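Local structure of 11R-lipoxygenase (Gersemia fruticosa, 3VF1) at residues I431-L434 and G435-D438; Q388-H392 and L393-H397. The protein is a calcium-regulated lipoxygenase, a non-heme iron dioxygenase that probably adds molecular oxygen to polyunsaturated fatty acids. All blocks are in the same frame, centred on the assembly; numbering follows the deposited sequence.

Contact 1: I431-L434 and G435-D438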
ATOM      1  N   ILE A 431       1.144  -9.368  -5.037  1.00 34.13           N
ATOM      2  CA  ILE A 431       1.964  -9.243  -3.835  1.00 33.57           C
ATOM      3  C   ILE A 431       1.295  -9.857  -2.605  1.00 34.01           C
ATOM      4  O   ILE A 431       1.968 -10.436  -1.754  1.00 35.44           O
ATOM      5  CB  ILE A 431       2.330  -7.770  -3.530  1.00 34.04           C
ATOM      6  CG1 ILE A 431       3.347  -7.696  -2.388  1.00 36.63           C
ATOM      7  CG2 ILE A 431       1.089  -6.964  -3.169  1.00 33.65           C
ATOM      8  CD1 ILE A 431       4.625  -8.469  -2.645  1.00 39.46           C
ATOM      9  N   ASN A 432      -0.026  -9.730  -2.511  1.00 32.47           N
ATOM     10  CA  ASN A 432      -0.758 -10.279  -1.372  1.00 30.78           C
ATOM     11  C   ASN A 432      -0.812 -11.801  -1.400  1.00 33.26           C
ATOM     12  O   ASN A 432      -0.820 -12.447  -0.354  1.00 34.24           O
ATOM     13  CB  ASN A 432      -2.176  -9.712  -1.316  1.00 31.16           C
ATOM     14  CG  ASN A 432      -2.221  -8.320  -0.730  1.00 32.31           C
ATOM     15  OD1 ASN A 432      -1.191  -7.665  -0.569  1.00 33.45           O
ATOM     16  ND2 ASN A 432      -3.420  -7.858  -0.404  1.00 31.58           N
ATOM     17  N   THR A 433      -0.859 -12.373  -2.598  1.00 34.02           N
ATOM     18  CA  THR A 433      -0.847 -13.822  -2.741  1.00 33.64           C
ATOM     19  C   THR A 433       0.497 -14.356  -2.268  1.00 36.84           C
ATOM     20  O   THR A 433       0.566 -15.386  -1.600  1.00 39.67           O
ATOM     21  CB  THR A 433      -1.083 -14.256  -4.198  1.00 39.85           C
ATOM     22  OG1 THR A 433      -2.377 -13.815  -4.632  1.00 37.27           O
ATOM     23  CG2 THR A 433      -1.006 -15.771  -4.321  1.00 39.24           C
ATOM     24  N   LEU A 434       1.564 -13.645  -2.620  1.00 37.58           N
ATOM     25  CA  LEU A 434       2.900 -13.987  -2.154  1.00 37.90           C
ATOM     26  C   LEU A 434       2.980 -13.797  -0.644  1.00 41.82           C
ATOM     27  O   LEU A 434       3.536 -14.634   0.070  1.00 41.53           O
ATOM     28  CB  LEU A 434       3.947 -13.112  -2.844  1.00 39.55           C
ATOM     29  CG  LEU A 434       5.406 -13.395  -2.480  1.00 42.70           C
ATOM     30  CD1 LEU A 434       5.847 -14.739  -3.040  1.00 46.82           C
ATOM     31  CD2 LEU A 434       6.309 -12.279  -2.976  1.00 41.91           C
ATOM     32  N   GLY A 435       2.417 -12.693  -0.163  1.00 39.72           N
ATOM     33  CA  GLY A 435       2.410 -12.393   1.257  1.00 40.13           C
ATOM     34  C   GLY A 435       1.741 -13.485   2.071  1.00 39.26           C
ATOM     35  O   GLY A 435       2.212 -13.851   3.147  1.00 42.74           O
ATOM     36  N   ARG A 436       0.639 -14.013   1.550  1.00 37.30           N
ATOM     37  CA  ARG A 436      -0.099 -15.061   2.244  1.00 40.02           C
ATOM     38  C   ARG A 436       0.711 -16.349   2.379  1.00 37.74           C
ATOM     39  O   ARG A 436       0.341 -17.241   3.140  1.00 38.99           O
ATOM     40  CB  ARG A 436      -1.424 -15.346   1.531  1.00 37.01           C
ATOM     41  CG  ARG A 436      -2.561 -14.434   1.964  1.00 37.52           C
ATOM     42  CD  ARG A 436      -3.877 -14.823   1.309  1.00 36.77           C
ATOM     43  NE  ARG A 436      -3.950 -14.385  -0.083  1.00 38.40           N
ATOM     44  CZ  ARG A 436      -4.335 -13.171  -0.472  1.00 36.47           C
ATOM     45  NH1 ARG A 436      -4.682 -12.253   0.421  1.00 37.02           N
ATOM     46  NH2 ARG A 436      -4.369 -12.871  -1.762  1.00 35.19           N
ATOM     47  N   ASN A 437       1.815 -16.445   1.644  1.00 39.93           N
ATOM     48  CA  ASN A 437       2.666 -17.629   1.705  1.00 42.52           C
ATOM     49  C   ASN A 437       4.035 -17.373   2.338  1.00 40.91           C
ATOM     50  O   ASN A 437       4.574 -18.246   3.015  1.00 44.88           O
ATOM     51  CB  ASN A 437       2.858 -18.213   0.303  1.00 47.24           C
ATOM     52  CG  ASN A 437       1.557 -18.696  -0.314  1.00 43.40           C
ATOM     53  OD1 ASN A 437       0.642 -19.121   0.391  1.00 39.84           O
ATOM     54  ND2 ASN A 437       1.473 -18.635  -1.637  1.00 41.73           N
ATOM     55  N   ASP A 438       4.590 -16.184   2.124  1.00 40.75           N
ATOM     56  CA  ASP A 438       5.982 -15.918   2.490  1.00 42.36           C
ATOM     57  C   ASP A 438       6.179 -14.790   3.509  1.00 46.09           C
ATOM     58  O   ASP A 438       7.299 -14.552   3.958  1.00 43.19           O
ATOM     59  CB  ASP A 438       6.792 -15.609   1.228  1.00 43.62           C
ATOM     60  CG  ASP A 438       6.933 -16.813   0.315  1.00 48.88           C
ATOM     61  OD1 ASP A 438       6.124 -17.758   0.438  1.00 47.97           O
ATOM     62  OD2 ASP A 438       7.853 -16.815  -0.530  1.00 55.98           O
TER
HETATM   63  O   HOH W   1      -4.557 -15.490  -2.737  1.00 37.22           O
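R436 folds back along its own helix over the residues one turn earlier. One face of its guanidinium is met by N432 O, 3.6 Å from the plane and over its centre. The same oxygen accepts the backbone N-H of R436, with N432 O 2.9 Å from R436 N. The bend at chi3 (-77°) turns the side chain back toward the start of the helix and brings NH2 to 3.6 Å from T433 OG1. A water joins these two groups: it accepts from R436 NH2 at 2.8 Å and donates weakly to T433 OG1. These are i to i+3 and i to i+4 contacts along the last turns of helix 428-438, in the lipoxygenase domain. I431 O takes the N-H of G435 in the regular helical way. Near the C-terminal end L434 O is gripped twice. D438 N binds it at 2.8 Å, nearly along the C=O axis, while N437 N, 3.0 Å from L434 O, comes from above the carbonyl plane. Beside this, L434 CD1 packs 3.8 Å from D438 OD2. Further out, E401 positions the polar ends: OE2 forms a salt bridge with R436 NH2, and OE1 accepts from N432 ND2. T433 OG1 also bonds back to M429 O, and N437 is held through its amide by R172 and by the carbonyl of E184.

Contact 2: Q388-H392 and L393-H397. With FE2 (Fe (II) ion), chain E.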
ATOM      1  N   GLN A 388       4.046  -3.194  11.572  1.00 24.40           N
ATOM      2  CA  GLN A 388       4.222  -4.235  10.567  1.00 26.13           C
ATOM      3  C   GLN A 388       2.913  -4.938  10.224  1.00 28.40           C
ATOM      4  O   GLN A 388       2.577  -5.095   9.053  1.00 32.55           O
ATOM      5  CB  GLN A 388       5.247  -5.265  11.043  1.00 25.97           C
ATOM      6  CG  GLN A 388       6.672  -4.746  11.087  1.00 30.89           C
ATOM      7  CD  GLN A 388       7.202  -4.382   9.711  1.00 37.12           C
ATOM      8  OE1 GLN A 388       6.735  -4.897   8.695  1.00 38.26           O
ATOM      9  NE2 GLN A 388       8.180  -3.486   9.673  1.00 35.55           N
ATOM     10  N   MET A 389       2.177  -5.357  11.246  1.00 27.55           N
ATOM     11  CA  MET A 389       0.994  -6.183  11.038  1.00 26.90           C
ATOM     12  C   MET A 389      -0.276  -5.371  10.788  1.00 27.23           C
ATOM     13  O   MET A 389      -1.092  -5.740   9.944  1.00 31.83           O
ATOM     14  CB  MET A 389       0.784  -7.112  12.235  1.00 27.02           C
ATOM     15  CG  MET A 389       1.986  -7.988  12.554  1.00 27.72           C
ATOM     16  SD  MET A 389       2.695  -8.763  11.082  1.00 33.41           S
ATOM     17  CE  MET A 389       1.259  -9.576  10.388  1.00 26.84           C
ATOM     18  N   ILE A 390      -0.444  -4.270  11.512  1.00 23.70           N
ATOM     19  CA  ILE A 390      -1.680  -3.494  11.424  1.00 25.48           C
ATOM     20  C   ILE A 390      -1.567  -2.317  10.460  1.00 27.70           C
ATOM     21  O   ILE A 390      -2.349  -2.206   9.515  1.00 29.26           O
ATOM     22  CB  ILE A 390      -2.122  -2.979  12.810  1.00 26.50           C
ATOM     23  CG1 ILE A 390      -2.557  -4.156  13.687  1.00 26.05           C
ATOM     24  CG2 ILE A 390      -3.259  -1.974  12.670  1.00 23.93           C
ATOM     25  CD1 ILE A 390      -2.960  -3.767  15.096  1.00 30.27           C
ATOM     26  N   THR A 391      -0.598  -1.441  10.697  1.00 25.31           N
ATOM     27  CA  THR A 391      -0.459  -0.230   9.895  1.00 26.49           C
ATOM     28  C   THR A 391      -0.099  -0.540   8.446  1.00 27.58           C
ATOM     29  O   THR A 391      -0.610   0.094   7.525  1.00 26.04           O
ATOM     30  CB  THR A 391       0.608   0.712  10.474  1.00 26.15           C
ATOM     31  OG1 THR A 391       0.270   1.042  11.826  1.00 29.74           O
ATOM     32  CG2 THR A 391       0.704   1.987   9.644  1.00 25.85           C
ATOM     33  N   HIS A 392       0.783  -1.513   8.243  1.00 26.09           N
ATOM     34  CA  HIS A 392       1.257  -1.821   6.898  1.00 26.83           C
ATOM     35  C   HIS A 392       0.454  -2.929   6.228  1.00 29.09           C
ATOM     36  O   HIS A 392      -0.303  -2.671   5.299  1.00 32.83           O
ATOM     37  CB  HIS A 392       2.739  -2.194   6.917  1.00 28.47           C
ATOM     38  CG  HIS A 392       3.288  -2.541   5.568  1.00 33.36           C
ATOM     39  ND1 HIS A 392       4.035  -3.676   5.336  1.00 34.39           N
ATOM     40  CD2 HIS A 392       3.192  -1.905   4.376  1.00 32.91           C
ATOM     41  CE1 HIS A 392       4.379  -3.723   4.062  1.00 35.35           C
ATOM     42  NE2 HIS A 392       3.879  -2.660   3.456  1.00 33.95           N
ATOM     43  N   LEU A 393       0.615  -4.160   6.698  1.00 28.32           N
ATOM     44  CA  LEU A 393       0.005  -5.307   6.029  1.00 30.94           C
ATOM     45  C   LEU A 393      -1.522  -5.245   6.014  1.00 29.24           C
ATOM     46  O   LEU A 393      -2.133  -5.276   4.948  1.00 31.02           O
ATOM     47  CB  LEU A 393       0.486  -6.616   6.661  1.00 27.26           C
ATOM     48  CG  LEU A 393       1.957  -6.944   6.386  1.00 35.77           C
ATOM     49  CD1 LEU A 393       2.388  -8.203   7.127  1.00 39.00           C
ATOM     50  CD2 LEU A 393       2.205  -7.099   4.892  1.00 33.55           C
ATOM     51  N   LEU A 394      -2.143  -5.155   7.183  1.00 28.17           N
ATOM     52  CA  LEU A 394      -3.602  -5.158   7.251  1.00 27.79           C
ATOM     53  C   LEU A 394      -4.221  -3.922   6.604  1.00 29.18           C
ATOM     54  O   LEU A 394      -4.981  -4.029   5.640  1.00 31.19           O
ATOM     55  CB  LEU A 394      -4.085  -5.259   8.699  1.00 27.94           C
ATOM     56  CG  LEU A 394      -5.605  -5.151   8.852  1.00 29.03           C
ATOM     57  CD1 LEU A 394      -6.303  -6.262   8.076  1.00 28.98           C
ATOM     58  CD2 LEU A 394      -6.018  -5.180  10.316  1.00 30.20           C
ATOM     59  N   ARG A 395      -3.891  -2.749   7.133  1.00 26.61           N
ATOM     60  CA  ARG A 395      -4.605  -1.527   6.779  1.00 26.75           C
ATOM     61  C   ARG A 395      -4.264  -0.982   5.390  1.00 27.54           C
ATOM     62  O   ARG A 395      -4.944  -0.083   4.896  1.00 31.16           O
ATOM     63  CB  ARG A 395      -4.377  -0.455   7.848  1.00 25.05           C
ATOM     64  CG  ARG A 395      -5.098  -0.744   9.156  1.00 22.85           C
ATOM     65  CD  ARG A 395      -4.947   0.392  10.157  1.00 29.94           C
ATOM     66  NE  ARG A 395      -5.547   1.637   9.683  1.00 29.29           N
ATOM     67  CZ  ARG A 395      -6.844   1.925   9.751  1.00 28.64           C
ATOM     68  NH1 ARG A 395      -7.706   1.056  10.266  1.00 28.86           N
ATOM     69  NH2 ARG A 395      -7.287   3.089   9.295  1.00 31.75           N
ATOM     70  N   CYS A 396      -3.222  -1.517   4.761  1.00 28.57           N
ATOM     71  CA  CYS A 396      -2.897  -1.139   3.387  1.00 29.59           C
ATOM     72  C   CYS A 396      -3.079  -2.314   2.431  1.00 31.65           C
ATOM     73  O   CYS A 396      -3.948  -2.283   1.559  1.00 31.54           O
ATOM     74  CB  CYS A 396      -1.465  -0.601   3.278  1.00 29.68           C
ATOM     75  SG  CYS A 396      -1.201   1.026   4.022  1.00 30.71           S
ATOM     76  N   HIS A 397      -2.260  -3.346   2.597  1.00 30.20           N
ATOM     77  CA  HIS A 397      -2.274  -4.482   1.682  1.00 30.46           C
ATOM     78  C   HIS A 397      -3.624  -5.204   1.668  1.00 30.26           C
ATOM     79  O   HIS A 397      -4.282  -5.275   0.630  1.00 30.55           O
ATOM     80  CB  HIS A 397      -1.152  -5.467   2.028  1.00 26.46           C
ATOM     81  CG  HIS A 397       0.205  -5.021   1.575  1.00 32.85           C
ATOM     82  ND1 HIS A 397       0.905  -5.668   0.580  1.00 32.73           N
ATOM     83  CD2 HIS A 397       0.988  -3.992   1.978  1.00 32.59           C
ATOM     84  CE1 HIS A 397       2.063  -5.059   0.392  1.00 32.59           C
ATOM     85  NE2 HIS A 397       2.137  -4.039   1.227  1.00 31.61           N
TER
HETATM   86 FE   FE2 E 701       3.973  -2.906   1.190  1.00 40.14          FE
HETATM   87  O   HOH W   2       6.035  -4.023   1.299  1.00 43.10           O
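H392 and H397 belong to the catalytic iron site of the lipoxygenase fold, and both project from one long helix. Each binds the iron(II) through NE2, at 2.3 Å for H392 NE2 and 2.2 Å for H397 NE2. The rings meet edge to face, offset: the edge of H397 is turned to the face of H392, with planes at 79°. H392 CG lies anti to the backbone N (chi1 179°), which carries the imidazole out from the helix to the metal. A water is a further ligand, and it lies in the plane of the H392 ring, at its edge. The spacing of five residues comes with wide pi-type turns. L393 N bonds to Q388 O, L394 N to M389 O, and R395 N to I390 O, the last at 2.9 Å. H392 O accepts two weak bonds, from C396 N and H397 N. L393 packs between neighbours: CD1 touches M389 CE at 3.7 Å, and CD2 lies 3.9 Å from H392 ND1. With an alanine here the whole isobutyl end beyond CB is gone, and M389 CE and the ND1 side of the H392 ring would probably be left without this packing. H575, N579 and I698 supply the other protein ligands. Helix 557-579 packs on T391, H392 and C396, and helix 456-465 on M389, I390 and L394.

How the contacts relate
Contact 2 comes first along the chain, on helix 369-410, and contact 1 follows on helix 428-438. Both lie in the lipoxygenase domain, with centres about 13 Å apart. The two helices touch directly. N432 ND2 probably donates to H397 O, at 2.9 Å, and I431 CG2 packs 4.0 Å from H397 ND1. E401, later on helix 369-410, is a second tie between the helices. Contact 2 supplies two of the iron ligands, whereas contact 1 supplies none. Through its N432 and I431 contacts, helix 428-438 probably serves as second shell to H397, and the I431 side chain comes within about 6 Å of the iron.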